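Side-chain contacts in enzyme subtilase SubTY from Bacillus sp. TY145 (Bacillus sp., PDB 5FFN), which probably cleaves peptide bonds as a calcium-binding serine protease of the subtilase family: residues Asp225-Ala230 with Glu279-Ala284; Tyr219-Arg224 with Ser303-Pro308. One frame throughout, in Å; residues are numbered along the deposited sequence.

Interaction 1. Residues Asp225-Ala230 with Glu279-Ala284; sequences DIEVSA and ELQNRA. With CA (calcium ion), chain C.
Glu-227 OE2 has two partners: Gln-281 NE2 donates to it over 2.8 Å along a nearly straight bond (176° at the hydrogen), and Arg-277, one turn earlier on the same helix, forms a salt bridge with it. The amide of Gln-281 uses an N-H lying in its own plane, yet it reaches OE2 from above the carboxylate, 57° out of that plane. In Glu-227 a chi1 of -167° swings CG to the side of CA facing away from the backbone N, and a bend at the next bond carries the buried acid over to the helix; Gln-281 meets it extended. The negative charge is thus met by an arginine and an amide, which probably keeps it ionised. One residue on, at Val-228, the contact turns apolar. Val-228 directs CG1 at Ala-284 CB, 3.8 Å away, and the same methyl lies 4.3 Å from Leu-280 O. Val-257 of helix 250-267 and Pro-308 also touch the valine. Two residues before Glu-227, Asp-225 OD2 binds calcium at 2.3 Å. Here strand 228-231, paired in parallel with 188-194, packs against helix 273-286, a strand-on-helix layer of the subtilisin-like alpha/beta fold.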
# COMPACT_ATOMS: atom_id res chain seq x y z
N ASP A 225 2.60 -14.42 5.11
CA ASP A 225 3.34 -14.61 3.89
C ASP A 225 3.24 -13.38 2.99
O ASP A 225 2.15 -12.82 2.78
CB ASP A 225 2.83 -15.80 3.08
CG ASP A 225 3.16 -17.16 3.69
OD1 ASP A 225 3.91 -17.26 4.67
OD2 ASP A 225 2.61 -18.12 3.15
N ILE A 226 4.37 -12.99 2.43
CA ILE A 226 4.40 -11.99 1.36
C ILE A 226 3.85 -12.64 0.09
O ILE A 226 4.12 -13.79 -0.20
CB ILE A 226 5.86 -11.47 1.02
CG1 ILE A 226 6.51 -10.94 2.29
CG2 ILE A 226 5.87 -10.50 -0.15
CD1 ILE A 226 5.85 -9.66 2.81
N GLU A 227 3.07 -11.92 -0.66
CA GLU A 227 2.47 -12.50 -1.90
C GLU A 227 3.20 -12.08 -3.20
O GLU A 227 3.57 -12.92 -4.02
CB GLU A 227 0.98 -12.17 -1.94
CG GLU A 227 0.18 -12.94 -2.97
CD GLU A 227 -1.27 -13.19 -2.51
OE1 GLU A 227 -1.55 -13.12 -1.28
OE2 GLU A 227 -2.12 -13.48 -3.36
N VAL A 228 3.41 -10.79 -3.38
CA VAL A 228 3.98 -10.26 -4.60
C VAL A 228 4.81 -9.03 -4.21
O VAL A 228 4.66 -8.50 -3.11
CB VAL A 228 2.90 -9.86 -5.63
CG1 VAL A 228 2.14 -11.10 -6.10
CG2 VAL A 228 2.03 -8.75 -5.09
N SER A 229 5.63 -8.61 -5.16
CA SER A 229 6.47 -7.45 -5.03
C SER A 229 6.17 -6.47 -6.16
O SER A 229 5.76 -6.88 -7.27
CB SER A 229 7.92 -7.87 -5.14
OG SER A 229 8.26 -8.75 -4.10
N ALA A 230 6.35 -5.17 -5.88
CA ALA A 230 6.15 -4.12 -6.91
C ALA A 230 6.98 -2.87 -6.55
O ALA A 230 7.44 -2.74 -5.42
CB ALA A 230 4.68 -3.77 -7.08
N GLU A 279 -4.24 -15.20 -10.87
CA GLU A 279 -3.51 -14.77 -12.06
C GLU A 279 -2.43 -13.74 -11.66
O GLU A 279 -1.35 -13.73 -12.26
CB GLU A 279 -4.48 -14.26 -13.11
CG GLU A 279 -3.88 -13.58 -14.27
CD GLU A 279 -2.95 -14.41 -15.16
OE1 GLU A 279 -2.62 -15.60 -14.92
OE2 GLU A 279 -2.47 -13.80 -16.12
N LEU A 280 -2.68 -12.92 -10.65
CA LEU A 280 -1.56 -12.11 -10.07
C LEU A 280 -0.41 -13.00 -9.58
O LEU A 280 0.77 -12.72 -9.82
CB LEU A 280 -2.04 -11.16 -8.96
CG LEU A 280 -2.90 -9.96 -9.37
CD1 LEU A 280 -3.51 -9.31 -8.08
CD2 LEU A 280 -2.08 -8.95 -10.18
N GLN A 281 -0.76 -14.07 -8.89
CA GLN A 281 0.20 -15.02 -8.41
C GLN A 281 0.94 -15.68 -9.60
O GLN A 281 2.16 -15.82 -9.57
CB GLN A 281 -0.50 -16.05 -7.55
CG GLN A 281 -1.11 -15.45 -6.27
CD GLN A 281 -1.94 -16.48 -5.49
OE1 GLN A 281 -2.12 -17.59 -5.99
NE2 GLN A 281 -2.49 -16.09 -4.32
N ASN A 282 0.18 -16.08 -10.65
CA ASN A 282 0.78 -16.78 -11.82
C ASN A 282 1.78 -15.84 -12.49
O ASN A 282 2.90 -16.24 -12.79
CB ASN A 282 -0.28 -17.18 -12.85
CG ASN A 282 -1.25 -18.24 -12.34
OD1 ASN A 282 -0.95 -19.00 -11.40
ND2 ASN A 282 -2.39 -18.31 -12.97
N ARG A 283 1.38 -14.60 -12.66
CA ARG A 283 2.23 -13.57 -13.29
C ARG A 283 3.47 -13.31 -12.44
O ARG A 283 4.57 -13.09 -12.98
CB ARG A 283 1.46 -12.28 -13.50
CG ARG A 283 0.45 -12.35 -14.69
CD ARG A 283 -0.25 -11.05 -14.83
NE ARG A 283 -1.27 -11.09 -15.90
CZ ARG A 283 -1.54 -10.08 -16.73
NH1 ARG A 283 -0.86 -8.96 -16.72
NH2 ARG A 283 -2.53 -10.21 -17.60
N ALA A 284 3.30 -13.31 -11.12
CA ALA A 284 4.42 -13.05 -10.21
C ALA A 284 5.53 -14.05 -10.47
O ALA A 284 6.73 -13.72 -10.49
CB ALA A 284 3.95 -13.12 -8.73
CA CA C . 3.40 -20.11 2.21
O HOH W 1 4.39 -18.74 0.63

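Interaction 2. Residues Tyr219-Arg224 with Ser303-Pro308; sequences YIIQER and SGFGYP. With CA (calcium ion), chain C.
Tyr-219 turns the edge of its ring onto one face of Phe-305 in a T-shaped stack, with centroids 5.2 Å apart and planes at 79°. CD1 does the touching: it stands above the phenylalanine ring, displaced toward the rim, and comes within 3.7 Å of Phe-305 CG. The far end of Phe-305 pushes into the backbone of the calcium loop, where its CZ lies 3.3 Å from Tyr-219 C, so the tyrosine lends both ring and main chain to the contact. Ile-221 adds a third approach, its CD1 meeting Phe-305 CE1 obliquely at 3.6 Å. With CG turned back beside the backbone N (chi1 -69°), Phe-305 projects from the type II' turn Ser-303 to Gly-306 into this setting, while Gln-281 and Ala-284 of helix 273-286 also touch it. This is the tight part, centred on a buried phenylalanine. At the tyrosine's other end the fit is looser and water takes over. Water 2, near the plane of the Tyr-219 ring, is 2.8 Å from Tyr-219 OH and donates a hydrogen bond to Phe-305 O, bridging hydroxyl and turn where the two do not meet directly. Ile-220 is exposed, and its CB is directed away from the turn, but its carbonyl O binds calcium at 2.2 Å. Gln-222, bent at its second torsion (chi2 86°), brings OE1 to the same ion; Thr-215, Asp-218, Asp-225 and water 1 complete the site. No direct hydrogen bond joins the two segments. The chemistry therefore implies division of labour: calcium, bound also by residues outside it, probably holds the shape of the 219-224 loop, and aromatic and aliphatic packing, with one water bridge, seats that loop on the 303-308 turn.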
# COMPACT_ATOMS: atom_id res chain seq x y z
N TYR A 219 4.57 -21.72 -2.40
CA TYR A 219 3.62 -21.06 -3.30
C TYR A 219 2.14 -21.25 -2.84
O TYR A 219 1.23 -21.28 -3.66
CB TYR A 219 3.81 -21.54 -4.74
CG TYR A 219 5.08 -21.03 -5.40
CD1 TYR A 219 5.24 -19.69 -5.68
CD2 TYR A 219 6.09 -21.90 -5.76
CE1 TYR A 219 6.39 -19.21 -6.29
CE2 TYR A 219 7.22 -21.45 -6.38
CZ TYR A 219 7.38 -20.11 -6.63
OH TYR A 219 8.52 -19.75 -7.29
N ILE A 220 1.94 -21.30 -1.52
CA ILE A 220 0.63 -21.30 -0.92
C ILE A 220 0.64 -20.23 0.18
O ILE A 220 1.50 -20.22 1.05
CB ILE A 220 0.26 -22.67 -0.32
CG1 ILE A 220 0.21 -23.72 -1.43
CG2 ILE A 220 -1.12 -22.59 0.39
CD1 ILE A 220 0.20 -25.12 -0.88
N ILE A 221 -0.34 -19.34 0.12
CA ILE A 221 -0.37 -18.21 1.05
C ILE A 221 -0.99 -18.66 2.39
O ILE A 221 -2.17 -19.09 2.43
CB ILE A 221 -1.18 -17.02 0.45
CG1 ILE A 221 -0.46 -16.44 -0.77
CG2 ILE A 221 -1.45 -15.97 1.49
CD1 ILE A 221 0.93 -15.90 -0.50
N GLN A 222 -0.17 -18.57 3.45
CA GLN A 222 -0.61 -18.61 4.85
C GLN A 222 -0.53 -17.19 5.43
O GLN A 222 -0.03 -16.25 4.79
CB GLN A 222 0.24 -19.59 5.69
CG GLN A 222 0.08 -21.08 5.29
CD GLN A 222 0.99 -21.55 4.15
OE1 GLN A 222 2.11 -21.06 3.98
NE2 GLN A 222 0.50 -22.52 3.38
N GLU A 223 -1.11 -17.03 6.61
CA GLU A 223 -0.93 -15.80 7.35
C GLU A 223 0.58 -15.53 7.54
O GLU A 223 1.35 -16.47 7.78
CB GLU A 223 -1.64 -15.89 8.69
CG GLU A 223 -1.73 -14.60 9.42
CD GLU A 223 -2.73 -14.68 10.58
OE1 GLU A 223 -3.90 -14.28 10.42
OE2 GLU A 223 -2.30 -15.14 11.62
N ARG A 224 0.97 -14.26 7.34
CA ARG A 224 2.36 -13.76 7.49
C ARG A 224 3.23 -14.09 6.25
O ARG A 224 4.45 -13.96 6.29
CB ARG A 224 3.03 -14.24 8.79
CG ARG A 224 2.24 -13.97 10.07
CD ARG A 224 3.10 -14.30 11.30
NE ARG A 224 4.12 -13.28 11.51
CZ ARG A 224 3.92 -12.14 12.17
NH1 ARG A 224 2.74 -11.86 12.72
NH2 ARG A 224 4.90 -11.26 12.28
N SER A 303 10.22 -11.36 -1.15
CA SER A 303 9.52 -10.93 -2.34
C SER A 303 8.26 -11.76 -2.67
O SER A 303 7.59 -11.47 -3.63
CB SER A 303 10.47 -10.98 -3.53
OG SER A 303 10.84 -12.32 -3.86
N GLY A 304 7.99 -12.79 -1.88
CA GLY A 304 6.87 -13.67 -2.15
C GLY A 304 7.06 -14.42 -3.46
O GLY A 304 8.13 -14.94 -3.74
N PHE A 305 5.98 -14.50 -4.24
CA PHE A 305 5.94 -15.29 -5.43
C PHE A 305 6.70 -14.65 -6.57
O PHE A 305 7.06 -15.33 -7.53
CB PHE A 305 4.50 -15.51 -5.93
CG PHE A 305 3.62 -16.41 -5.06
CD1 PHE A 305 3.93 -16.71 -3.74
CD2 PHE A 305 2.40 -16.87 -5.57
CE1 PHE A 305 3.07 -17.51 -2.93
CE2 PHE A 305 1.57 -17.67 -4.79
CZ PHE A 305 1.88 -17.98 -3.49
N GLY A 306 6.98 -13.35 -6.46
CA GLY A 306 7.70 -12.65 -7.50
C GLY A 306 7.06 -11.32 -7.79
O GLY A 306 6.35 -10.73 -6.95
N TYR A 307 7.31 -10.86 -8.99
CA TYR A 307 6.90 -9.54 -9.47
C TYR A 307 5.90 -9.63 -10.63
O TYR A 307 6.31 -9.81 -11.78
CB TYR A 307 8.17 -8.79 -9.88
CG TYR A 307 8.00 -7.40 -10.45
CD1 TYR A 307 6.80 -6.68 -10.32
CD2 TYR A 307 9.08 -6.77 -11.12
CE1 TYR A 307 6.64 -5.40 -10.85
CE2 TYR A 307 8.96 -5.48 -11.63
CZ TYR A 307 7.73 -4.78 -11.47
OH TYR A 307 7.53 -3.52 -11.99
N PRO A 308 4.60 -9.45 -10.35
CA PRO A 308 3.60 -9.54 -11.44
C PRO A 308 3.62 -8.27 -12.31
O PRO A 308 3.67 -7.13 -11.79
CB PRO A 308 2.27 -9.65 -10.70
CG PRO A 308 2.52 -8.83 -9.41
CD PRO A 308 3.97 -9.05 -9.07
CA CA C . 3.40 -20.11 2.21
O HOH W 2 9.12 -17.04 -7.58
O HOH W 1 4.39 -18.74 0.63

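How the interactions relate
The two contacts lie side by side, their centres about 6 Å apart. The segments of interaction 2 flank those of interaction 1 along the chain: 219-224 runs directly into 225-230, helix 273-286 follows, and 303-308 comes last. Calcium spans the junction, taking ligands from both 219-224 and 225-230; water 1 is a further ligand of this ion. The strand and the turn are also joined directly, by probable hydrogen bonds from Ser-229 OG to Ser-303 O and from Ser-229 N to Gly-306 O. Calcium loop, strand 228-231, helix 273-286 and C-terminal turn are thus linked, consistent with the calcium site steadying this part of the subtilase fold.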